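Local coordinates for sensor protein CpxA (Vibrio parahaemolyticus, PDB 3V67) that probably acts as a membrane-bound sensor histidine kinase of a two-component system, the present chain being its periplasmic sensing domain, at residues R10-D14 against E15-R19; T23-A26 against I27-K30; R79-Q82 against N83-S87; Q96-G100 against R101-A105. All blocks are in the same frame, centred on the assembly; numbering follows the deposited sequence.

The four contacts follow one another along the chain of a PAS-like sensor domain, in which helices pack against an antiparallel sheet. Contacts 1 and 2 lie on the same helix, 14-30, their centres about 17 Å apart, and both touch the second subunit. Contact 3 lies within helix 75-87, and contact 4 is the hairpin of strands 95-99 and 102-112. Contacts 3 and 4 touch, with centres about 10 Å apart, whereas the centre of contact 2 lies about 23 Å from the centre of each, across the middle of the chain. Contact 1 meets contact 4 where strand 10-11 pairs with strand 95-99, so the hairpin lies between the segment leading into helix 14-30 and helix 75-87.

Contact 1. Residues R10-D14 against E15-R19; sequences RDIPD and EHYQR
Pro-13 and His-16 meet at an oblique angle, the proline CB lying over one face of the imidazole, 4.0 Å above its plane and offset toward the rim. The histidine CG points away from its own carbonyl carbon (chi1 -69°), which turns the ring back toward the start of the helix. Ile-12 uses both its branches: CG2 sits against the helix turn, 3.7 Å from CB of His-16 and 4.0 Å from CB of Tyr-17, while CD1 on the other branch lies at the edge of the tyrosine ring and near Ala-105 of the sheet. Glu-15 curls back through a bend at chi2 (-89°), bringing OE2 to 3.3 Å from Pro-13 CB. Arg-10 makes a salt bridge to Asp-14 of the second subunit, and Glu-15 has a long, weak ion pair with Arg-10 of that subunit. In the backbone, Tyr-17 N donates to Pro-13 O at 2.9 Å, and Gln-18 N to Asp-14 O at 2.9 Å. Proline is tolerated at the N-cap because the helix makes no use of an N-H there; the whole is a helix N-terminus reached by a two-residue link from the short strand 10-11, outermost within this chain of the PAS-like sheet.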
loop_
_atom_site.group_PDB
_atom_site.type_symbol
_atom_site.label_atom_id
_atom_site.label_comp_id
_atom_site.label_asym_id
_atom_site.label_seq_id
_atom_site.Cartn_x
_atom_site.Cartn_y
_atom_site.Cartn_z
ATOM N N ARG A 10 -7.843 3.306 -4.812
ATOM C CA ARG A 10 -7.143 2.101 -4.399
ATOM C C ARG A 10 -7.698 1.571 -3.089
ATOM O O ARG A 10 -8.288 2.316 -2.307
ATOM C CB ARG A 10 -5.649 2.390 -4.269
ATOM C CG ARG A 10 -5.048 2.969 -5.536
ATOM C CD ARG A 10 -3.706 3.626 -5.282
ATOM N NE ARG A 10 -2.699 2.672 -4.830
ATOM C CZ ARG A 10 -1.390 2.896 -4.880
ATOM N NH1 ARG A 10 -0.932 4.039 -5.372
ATOM N NH2 ARG A 10 -0.539 1.974 -4.447
ATOM N N ASP A 11 -7.512 0.276 -2.861
ATOM C CA ASP A 11 -7.955 -0.358 -1.627
ATOM C C ASP A 11 -7.206 0.202 -0.430
ATOM O O ASP A 11 -6.031 0.547 -0.527
ATOM C CB ASP A 11 -7.733 -1.871 -1.694
ATOM C CG ASP A 11 -8.790 -2.582 -2.512
ATOM O OD1 ASP A 11 -9.636 -1.896 -3.125
ATOM O OD2 ASP A 11 -8.769 -3.830 -2.547
ATOM N N ILE A 12 -7.896 0.285 0.700
ATOM C CA ILE A 12 -7.259 0.642 1.956
ATOM C C ILE A 12 -6.683 -0.623 2.576
ATOM O O ILE A 12 -7.373 -1.639 2.661
ATOM C CB ILE A 12 -8.268 1.265 2.936
ATOM C CG1 ILE A 12 -9.107 2.337 2.235
ATOM C CG2 ILE A 12 -7.558 1.844 4.146
ATOM C CD1 ILE A 12 -10.225 2.897 3.092
ATOM N N PRO A 13 -5.407 -0.571 2.988
ATOM C CA PRO A 13 -4.750 -1.685 3.678
ATOM C C PRO A 13 -5.568 -2.127 4.883
ATOM O O PRO A 13 -6.056 -1.274 5.623
ATOM C CB PRO A 13 -3.427 -1.073 4.139
ATOM C CG PRO A 13 -3.144 -0.013 3.137
ATOM C CD PRO A 13 -4.483 0.551 2.747
ATOM N N ASP A 14 -5.709 -3.438 5.066
ATOM C CA ASP A 14 -6.588 -4.008 6.089
ATOM C C ASP A 14 -6.375 -3.448 7.493
ATOM O O ASP A 14 -7.336 -3.256 8.238
ATOM C CB ASP A 14 -6.462 -5.531 6.115
ATOM C CG ASP A 14 -6.926 -6.171 4.825
ATOM O OD1 ASP A 14 -7.557 -5.465 4.009
ATOM O OD2 ASP A 14 -6.670 -7.377 4.628
ATOM N N GLU A 15 -5.119 -3.197 7.851
ATOM C CA GLU A 15 -4.798 -2.632 9.156
ATOM C C GLU A 15 -5.322 -1.205 9.271
ATOM O O GLU A 15 -5.892 -0.819 10.296
ATOM C CB GLU A 15 -3.287 -2.670 9.406
ATOM C CG GLU A 15 -2.436 -2.176 8.239
ATOM C CD GLU A 15 -2.076 -3.280 7.259
ATOM O OE1 GLU A 15 -2.221 -4.468 7.620
ATOM O OE2 GLU A 15 -1.647 -2.961 6.130
ATOM N N HIS A 16 -5.132 -0.433 8.207
ATOM C CA HIS A 16 -5.611 0.939 8.160
ATOM C C HIS A 16 -7.131 0.978 8.223
ATOM O O HIS A 16 -7.699 1.739 9.002
ATOM C CB HIS A 16 -5.101 1.652 6.903
ATOM C CG HIS A 16 -3.623 1.903 6.904
ATOM N ND1 HIS A 16 -3.033 2.878 6.128
ATOM C CD2 HIS A 16 -2.616 1.305 7.585
ATOM C CE1 HIS A 16 -1.729 2.871 6.332
ATOM N NE2 HIS A 16 -1.448 1.927 7.212
ATOM N N TYR A 17 -7.788 0.153 7.411
ATOM C CA TYR A 17 -9.247 0.121 7.389
ATOM C C TYR A 17 -9.830 -0.315 8.733
ATOM O O TYR A 17 -10.788 0.282 9.228
ATOM C CB TYR A 17 -9.764 -0.780 6.266
ATOM C CG TYR A 17 -11.262 -0.987 6.317
ATOM C CD1 TYR A 17 -12.137 -0.008 5.861
ATOM C CD2 TYR A 17 -11.804 -2.156 6.835
ATOM C CE1 TYR A 17 -13.508 -0.193 5.915
ATOM C CE2 TYR A 17 -13.171 -2.349 6.892
ATOM C CZ TYR A 17 -14.017 -1.366 6.432
ATOM O OH TYR A 17 -15.377 -1.560 6.490
ATOM N N GLN A 18 -9.247 -1.361 9.311
ATOM C CA GLN A 18 -9.639 -1.851 10.630
ATOM C C GLN A 18 -9.507 -0.746 11.674
ATOM O O GLN A 18 -10.413 -0.532 12.490
ATOM C CB GLN A 18 -8.784 -3.062 11.015
ATOM C CG GLN A 18 -8.528 -3.218 12.507
ATOM C CD GLN A 18 -9.684 -3.868 13.245
ATOM O OE1 GLN A 18 -10.739 -3.258 13.422
ATOM N NE2 GLN A 18 -9.490 -5.113 13.682
ATOM N N ARG A 19 -8.387 -0.029 11.620
ATOM C CA ARG A 19 -8.168 1.105 12.506
ATOM C C ARG A 19 -9.264 2.152 12.342
ATOM O O ARG A 19 -9.869 2.574 13.323
ATOM C CB ARG A 19 -6.803 1.737 12.252
ATOM C CG ARG A 19 -6.569 3.005 13.052
ATOM C CD ARG A 19 -6.605 2.728 14.551
ATOM N NE ARG A 19 -5.265 2.601 15.116
ATOM C CZ ARG A 19 -4.606 1.453 15.236
ATOM N NH1 ARG A 19 -5.160 0.317 14.833
ATOM N NH2 ARG A 19 -3.389 1.441 15.762
#

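Contact 2. Residues T23-A26 against I27-K30; sequences TRDA and IQNK
The side chains of Arg-24 and Gln-28 lie side by side, pointing the same way, with guanidinium and amide planes only 12° apart. NE2 of Gln-28 approaches the guanidinium obliquely, and Arg-24 CD lies 3.7 Å from Gln-28 CD. The carboxylate of Asp-25 is turned just 13° from the same amide. Its OD1 takes both NE and NH2 of Arg-24, each at 2.7 Å, a side-on salt bridge in which one oxygen serves two donors. Bends at chi2 and chi3 fold the arginine round to its sequence neighbour. These are the last two turns of helix 14-30, which packs across the sheet of the PAS-like domain: Arg-24 NH1 also bonds to Pro-109 O and Gln-28 OE1 to Val-111 N, so long polar side chains reach backbone groups of strand 102-112 while their aliphatic parts pack on it. Ile-27 suits the buried side, touching Leu-112; its CG1 lies 3.2 Å from Thr-23 O, the carbonyl that accepts Ile-27 N at 2.9 Å. Asn-29 N bonds to Asp-25 O, and Lys-30 N to Ala-26 O. The lysine extends from there fully stretched, and its side chain packs on Asp-137 of the second subunit.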
loop_
_atom_site.group_PDB
_atom_site.type_symbol
_atom_site.label_atom_id
_atom_site.label_comp_id
_atom_site.label_asym_id
_atom_site.label_seq_id
_atom_site.Cartn_x
_atom_site.Cartn_y
_atom_site.Cartn_z
ATOM N N THR A 23 -11.745 3.699 15.225
ATOM C CA THR A 23 -11.886 5.086 15.665
ATOM C C THR A 23 -13.267 5.636 15.322
ATOM O O THR A 23 -13.754 6.553 15.977
ATOM C CB THR A 23 -10.801 6.030 15.088
ATOM O OG1 THR A 23 -11.305 6.706 13.931
ATOM C CG2 THR A 23 -9.536 5.270 14.734
ATOM N N ARG A 24 -13.892 5.077 14.290
ATOM C CA ARG A 24 -15.263 5.441 13.951
ATOM C C ARG A 24 -16.176 5.031 15.099
ATOM O O ARG A 24 -16.911 5.858 15.642
ATOM C CB ARG A 24 -15.698 4.758 12.650
ATOM C CG ARG A 24 -17.011 5.267 12.047
ATOM C CD ARG A 24 -18.233 4.553 12.617
ATOM N NE ARG A 24 -17.984 3.133 12.848
ATOM C CZ ARG A 24 -18.188 2.173 11.951
ATOM N NH1 ARG A 24 -18.649 2.467 10.743
ATOM N NH2 ARG A 24 -17.924 0.912 12.262
ATOM N N ASP A 25 -16.118 3.751 15.462
ATOM C CA ASP A 25 -16.901 3.229 16.579
ATOM C C ASP A 25 -16.611 3.991 17.868
ATOM O O ASP A 25 -17.516 4.260 18.661
ATOM C CB ASP A 25 -16.623 1.736 16.780
ATOM C CG ASP A 25 -17.449 0.857 15.857
ATOM O OD1 ASP A 25 -18.007 1.383 14.871
ATOM O OD2 ASP A 25 -17.541 -0.362 16.115
ATOM N N ALA A 26 -15.343 4.345 18.064
ATOM C CA ALA A 26 -14.927 5.077 19.258
ATOM C C ALA A 26 -15.534 6.475 19.318
ATOM O O ALA A 26 -16.035 6.896 20.360
ATOM C CB ALA A 26 -13.413 5.157 19.327
ATOM N N ILE A 27 -15.479 7.193 18.199
ATOM C CA ILE A 27 -16.065 8.527 18.106
ATOM C C ILE A 27 -17.578 8.452 18.297
ATOM O O ILE A 27 -18.178 9.304 18.960
ATOM C CB ILE A 27 -15.727 9.199 16.754
ATOM C CG1 ILE A 27 -14.249 9.597 16.714
ATOM C CG2 ILE A 27 -16.599 10.420 16.519
ATOM C CD1 ILE A 27 -13.855 10.379 15.471
ATOM N N GLN A 28 -18.182 7.415 17.722
ATOM C CA GLN A 28 -19.610 7.168 17.876
ATOM C C GLN A 28 -19.993 6.975 19.337
ATOM O O GLN A 28 -20.990 7.521 19.803
ATOM C CB GLN A 28 -20.030 5.940 17.066
ATOM C CG GLN A 28 -20.645 6.259 15.721
ATOM C CD GLN A 28 -21.054 5.020 14.958
ATOM O OE1 GLN A 28 -21.690 5.107 13.909
ATOM N NE2 GLN A 28 -20.700 3.855 15.487
ATOM N N ASN A 29 -19.196 6.194 20.055
ATOM C CA ASN A 29 -19.484 5.908 21.456
ATOM C C ASN A 29 -19.179 7.068 22.397
ATOM O O ASN A 29 -19.854 7.245 23.411
ATOM C CB ASN A 29 -18.752 4.645 21.915
ATOM C CG ASN A 29 -19.637 3.418 21.873
ATOM O OD1 ASN A 29 -20.842 3.502 22.116
ATOM N ND2 ASN A 29 -19.048 2.269 21.560
ATOM N N LYS A 30 -18.164 7.856 22.059
ATOM C CA LYS A 30 -17.779 8.990 22.889
ATOM C C LYS A 30 -18.850 10.074 22.901
ATOM O O LYS A 30 -19.164 10.641 23.950
ATOM C CB LYS A 30 -16.453 9.584 22.415
ATOM C CG LYS A 30 -16.092 10.876 23.124
ATOM C CD LYS A 30 -14.664 11.297 22.843
ATOM C CE LYS A 30 -14.313 12.550 23.628
ATOM N NZ LYS A 30 -12.883 12.920 23.469
#

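Contact 3. Residues R79-Q82 against N83-S87; sequences RAMQ and NFVTS
Asn-83 N donates to Arg-79 O at 2.9 Å and almost straight, with an N-H...O angle of 173°; Phe-84 N to Ala-80 O, Val-85 N to Met-81 O and Thr-86 N to Gln-82 O continue the i to i+4 pattern of an alpha helix. Thr-86 adds its hydroxyl: OG1 stands between its backbone N and carbonyl carbon (chi1 52°), which brings it to 3.1 Å from Gln-82 O, though Asn-83 O lies equally near and the proton may go to either. A threonine suits a late turn of a helix because its hydroxyl can fold back onto such carbonyls. Its methyl, CG2, faces away from its own carbonyl carbon and meets NE2 of Gln-82 at 4.1 Å, where the two side chains pass at an angle on the exposed side.

Met-81 and Val-85 meet on the buried side. The methionine bends at chi2 and chi3, bringing SD to 3.7 Å from Val-85 CG2. That branch also lies 3.3 Å from Met-81 O; a flexible thioether can bend to meet the branched valine.

Asn-83 OD1 bonds to Tyr-99 OH of strand 95-99. Phe-84 and Ala-80 pack on Tyr-99 and Ile-104, while Met-81 and Val-85 touch Val-67 and Tyr-120, so helix 75-87 lies against the sheet through strands 67-68, 95-99, 102-112 and 115-124.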
loop_
_atom_site.group_PDB
_atom_site.type_symbol
_atom_site.label_atom_id
_atom_site.label_comp_id
_atom_site.label_asym_id
_atom_site.label_seq_id
_atom_site.Cartn_x
_atom_site.Cartn_y
_atom_site.Cartn_z
ATOM N N ARG A 79 -9.547 21.140 0.006
ATOM C CA ARG A 79 -9.690 20.922 -1.429
ATOM C C ARG A 79 -9.625 19.434 -1.760
ATOM O O ARG A 79 -10.478 18.901 -2.485
ATOM C CB ARG A 79 -8.593 21.664 -2.194
ATOM C CG ARG A 79 -8.981 23.055 -2.665
ATOM C CD ARG A 79 -8.362 24.136 -1.800
ATOM N NE ARG A 79 -6.914 23.985 -1.696
ATOM C CZ ARG A 79 -6.074 24.990 -1.472
ATOM N NH1 ARG A 79 -6.539 26.225 -1.340
ATOM N NH2 ARG A 79 -4.769 24.764 -1.388
ATOM N N ALA A 80 -8.607 18.772 -1.218
ATOM C CA ALA A 80 -8.417 17.345 -1.438
ATOM C C ALA A 80 -9.637 16.555 -0.975
ATOM O O ALA A 80 -10.112 15.669 -1.686
ATOM C CB ALA A 80 -7.163 16.861 -0.719
ATOM N N MET A 81 -10.148 16.886 0.209
ATOM C CA MET A 81 -11.323 16.199 0.741
ATOM C C MET A 81 -12.551 16.387 -0.141
ATOM O O MET A 81 -13.245 15.419 -0.450
ATOM C CB MET A 81 -11.635 16.640 2.172
ATOM C CG MET A 81 -12.936 16.056 2.719
ATOM S SD MET A 81 -13.074 14.259 2.546
ATOM C CE MET A 81 -11.597 13.712 3.380
ATOM N N GLN A 82 -12.817 17.628 -0.539
ATOM C CA GLN A 82 -13.957 17.906 -1.409
ATOM C C GLN A 82 -13.870 17.101 -2.699
ATOM O O GLN A 82 -14.836 16.431 -3.105
ATOM C CB GLN A 82 -14.044 19.399 -1.727
ATOM C CG GLN A 82 -15.029 19.749 -2.837
ATOM C CD GLN A 82 -16.486 19.637 -2.411
ATOM O OE1 GLN A 82 -16.799 19.144 -1.327
ATOM N NE2 GLN A 82 -17.385 20.106 -3.268
ATOM N N ASN A 83 -12.701 17.165 -3.333
ATOM C CA ASN A 83 -12.462 16.390 -4.540
ATOM C C ASN A 83 -12.730 14.905 -4.318
ATOM O O ASN A 83 -13.386 14.263 -5.137
ATOM C CB ASN A 83 -11.037 16.597 -5.049
ATOM C CG ASN A 83 -10.772 15.854 -6.343
ATOM O OD1 ASN A 83 -10.386 14.687 -6.334
ATOM N ND2 ASN A 83 -10.988 16.528 -7.468
ATOM N N PHE A 84 -12.234 14.373 -3.202
ATOM C CA PHE A 84 -12.432 12.964 -2.871
ATOM C C PHE A 84 -13.910 12.620 -2.778
ATOM O O PHE A 84 -14.363 11.630 -3.356
ATOM C CB PHE A 84 -11.732 12.603 -1.557
ATOM C CG PHE A 84 -11.784 11.136 -1.227
ATOM C CD1 PHE A 84 -10.810 10.273 -1.701
ATOM C CD2 PHE A 84 -12.807 10.620 -0.446
ATOM C CE1 PHE A 84 -10.854 8.923 -1.403
ATOM C CE2 PHE A 84 -12.855 9.273 -0.146
ATOM C CZ PHE A 84 -11.876 8.424 -0.626
ATOM N N VAL A 85 -14.655 13.443 -2.046
ATOM C CA VAL A 85 -16.082 13.222 -1.848
ATOM C C VAL A 85 -16.830 13.206 -3.176
ATOM O O VAL A 85 -17.665 12.328 -3.414
ATOM C CB VAL A 85 -16.697 14.285 -0.917
ATOM C CG1 VAL A 85 -18.216 14.184 -0.914
ATOM C CG2 VAL A 85 -16.143 14.141 0.491
ATOM N N THR A 86 -16.528 14.163 -4.049
ATOM C CA THR A 86 -17.198 14.196 -5.347
ATOM C C THR A 86 -16.648 13.155 -6.329
ATOM O O THR A 86 -17.220 12.942 -7.398
ATOM C CB THR A 86 -17.153 15.601 -5.988
ATOM O OG1 THR A 86 -15.801 16.078 -6.010
ATOM C CG2 THR A 86 -18.018 16.573 -5.199
ATOM N N SER A 87 -15.546 12.503 -5.959
ATOM C CA SER A 87 -14.922 11.497 -6.819
ATOM C C SER A 87 -15.365 10.069 -6.503
ATOM O O SER A 87 -15.016 9.137 -7.227
ATOM C CB SER A 87 -13.396 11.575 -6.723
ATOM O OG SER A 87 -12.923 12.875 -7.023
#

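Contact 4. Residues Q96-G100 against R101-A105; sequences QRLYG and RYMIA
Met-103 packs across Gln-96 and Leu-98 from the adjoining strand. Its CG is anti to the backbone N (chi1 -173°), and bends at chi2 and chi3 curl the thioether back so that SD lies 4.0 Å from Leu-98 CB and 3.4 Å from Arg-97 O. CE reaches NE2 of Gln-96 at 3.8 Å, the two side chains meeting at an angle. Gln-96 holds CG between its backbone N and carbonyl carbon (chi1 63°) and runs straight beyond it, presenting its amide flank to the methionine; a long flexible residue on each strand suits such an overlap. Leu-98 turns CD1 to 3.7 Å from Met-103 N. Beside them, Gln-96 CB meets the small Ala-105 CB.

The strands form a beta hairpin closed by a type II' turn from Tyr-99 to Tyr-102, whose positive phi at Gly-100 suits glycine. Gln-96 and Leu-98 face Ala-105 and Met-103 in non-hydrogen-bonded pairs, and the hydrogen-bonded pairs are Arg-97 with Ile-104 and Tyr-99 with Tyr-102. Tyr-99 N donates to Tyr-102 O at 2.9 Å.

The Tyr-99 side chain puts its ring edge against that same Tyr-102 O and its CD2 4.2 Å from Ile-104 CD1, while its hydroxyl has Asn-83 as partner. Tyr-102 packs on Arg-57 and Phe-59 of strand 57-61, and the backbone of Gln-96 bonds to that of Arg-10.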
loop_
_atom_site.group_PDB
_atom_site.type_symbol
_atom_site.label_atom_id
_atom_site.label_comp_id
_atom_site.label_asym_id
_atom_site.label_seq_id
_atom_site.Cartn_x
_atom_site.Cartn_y
_atom_site.Cartn_z
ATOM N N GLN A 96 -8.998 4.688 -1.085
ATOM C CA GLN A 96 -8.112 5.808 -0.798
ATOM C C GLN A 96 -7.544 6.439 -2.067
ATOM O O GLN A 96 -7.320 5.756 -3.066
ATOM C CB GLN A 96 -6.994 5.402 0.167
ATOM C CG GLN A 96 -6.051 4.339 -0.364
ATOM C CD GLN A 96 -4.992 3.946 0.654
ATOM O OE1 GLN A 96 -5.161 4.160 1.854
ATOM N NE2 GLN A 96 -3.895 3.370 0.176
ATOM N N ARG A 97 -7.329 7.750 -2.017
ATOM C CA ARG A 97 -6.767 8.498 -3.139
ATOM C C ARG A 97 -5.615 9.380 -2.667
ATOM O O ARG A 97 -5.674 9.958 -1.581
ATOM C CB ARG A 97 -7.834 9.372 -3.799
ATOM C CG ARG A 97 -8.767 8.629 -4.744
ATOM C CD ARG A 97 -9.802 9.572 -5.346
ATOM N NE ARG A 97 -10.291 9.095 -6.635
ATOM C CZ ARG A 97 -11.356 8.318 -6.794
ATOM N NH1 ARG A 97 -12.055 7.920 -5.739
ATOM N NH2 ARG A 97 -11.723 7.936 -8.010
ATOM N N LEU A 98 -4.576 9.492 -3.487
ATOM C CA LEU A 98 -3.414 10.298 -3.130
ATOM C C LEU A 98 -3.455 11.675 -3.785
ATOM O O LEU A 98 -3.536 11.796 -5.005
ATOM C CB LEU A 98 -2.118 9.573 -3.498
ATOM C CG LEU A 98 -0.824 10.223 -3.004
ATOM C CD1 LEU A 98 -0.821 10.328 -1.488
ATOM C CD2 LEU A 98 0.386 9.439 -3.491
ATOM N N TYR A 99 -3.402 12.708 -2.953
ATOM C CA TYR A 99 -3.382 14.090 -3.414
ATOM C C TYR A 99 -2.033 14.714 -3.083
ATOM O O TYR A 99 -1.828 15.233 -1.984
ATOM C CB TYR A 99 -4.512 14.885 -2.759
ATOM C CG TYR A 99 -5.890 14.437 -3.190
ATOM C CD1 TYR A 99 -6.531 15.045 -4.261
ATOM C CD2 TYR A 99 -6.544 13.401 -2.533
ATOM C CE1 TYR A 99 -7.782 14.640 -4.664
ATOM C CE2 TYR A 99 -7.797 12.988 -2.929
ATOM C CZ TYR A 99 -8.414 13.612 -3.996
ATOM O OH TYR A 99 -9.666 13.204 -4.399
ATOM N N GLY A 100 -1.111 14.655 -4.038
ATOM C CA GLY A 100 0.259 15.063 -3.797
ATOM C C GLY A 100 0.918 14.087 -2.842
ATOM O O GLY A 100 1.309 12.988 -3.230
ATOM N N ARG A 101 1.027 14.488 -1.582
ATOM C CA ARG A 101 1.583 13.627 -0.548
ATOM C C ARG A 101 0.537 13.361 0.527
ATOM O O ARG A 101 0.839 12.780 1.568
ATOM C CB ARG A 101 2.821 14.273 0.078
ATOM C CG ARG A 101 4.041 14.316 -0.832
ATOM C CD ARG A 101 4.865 13.042 -0.725
ATOM N NE ARG A 101 6.119 13.136 -1.471
ATOM C CZ ARG A 101 7.239 13.671 -0.992
ATOM N NH1 ARG A 101 7.266 14.170 0.236
ATOM N NH2 ARG A 101 8.331 13.713 -1.743
ATOM N N TYR A 102 -0.695 13.789 0.268
ATOM C CA TYR A 102 -1.772 13.660 1.245
ATOM C C TYR A 102 -2.793 12.607 0.826
ATOM O O TYR A 102 -3.592 12.829 -0.081
ATOM C CB TYR A 102 -2.464 15.008 1.447
ATOM C CG TYR A 102 -3.342 15.086 2.676
ATOM C CD1 TYR A 102 -2.791 15.028 3.950
ATOM C CD2 TYR A 102 -4.719 15.235 2.563
ATOM C CE1 TYR A 102 -3.587 15.105 5.076
ATOM C CE2 TYR A 102 -5.523 15.315 3.686
ATOM C CZ TYR A 102 -4.951 15.249 4.939
ATOM O OH TYR A 102 -5.745 15.329 6.061
ATOM N N MET A 103 -2.758 11.460 1.494
ATOM C CA MET A 103 -3.692 10.376 1.218
ATOM C C MET A 103 -5.022 10.596 1.932
ATOM O O MET A 103 -5.060 11.057 3.073
ATOM C CB MET A 103 -3.098 9.038 1.661
ATOM C CG MET A 103 -3.929 7.831 1.258
ATOM S SD MET A 103 -3.683 7.392 -0.471
ATOM C CE MET A 103 -2.081 6.610 -0.377
ATOM N N ILE A 104 -6.114 10.261 1.257
ATOM C CA ILE A 104 -7.439 10.371 1.850
ATOM C C ILE A 104 -8.214 9.071 1.704
ATOM O O ILE A 104 -8.339 8.536 0.600
ATOM C CB ILE A 104 -8.236 11.518 1.219
ATOM C CG1 ILE A 104 -7.680 12.860 1.699
ATOM C CG2 ILE A 104 -9.709 11.391 1.565
ATOM C CD1 ILE A 104 -8.438 14.048 1.186
ATOM N N ALA A 105 -8.734 8.569 2.822
ATOM C CA ALA A 105 -9.429 7.287 2.830
ATOM C C ALA A 105 -10.867 7.403 3.332
ATOM O O ALA A 105 -11.148 8.126 4.288
ATOM C CB ALA A 105 -8.652 6.275 3.667
#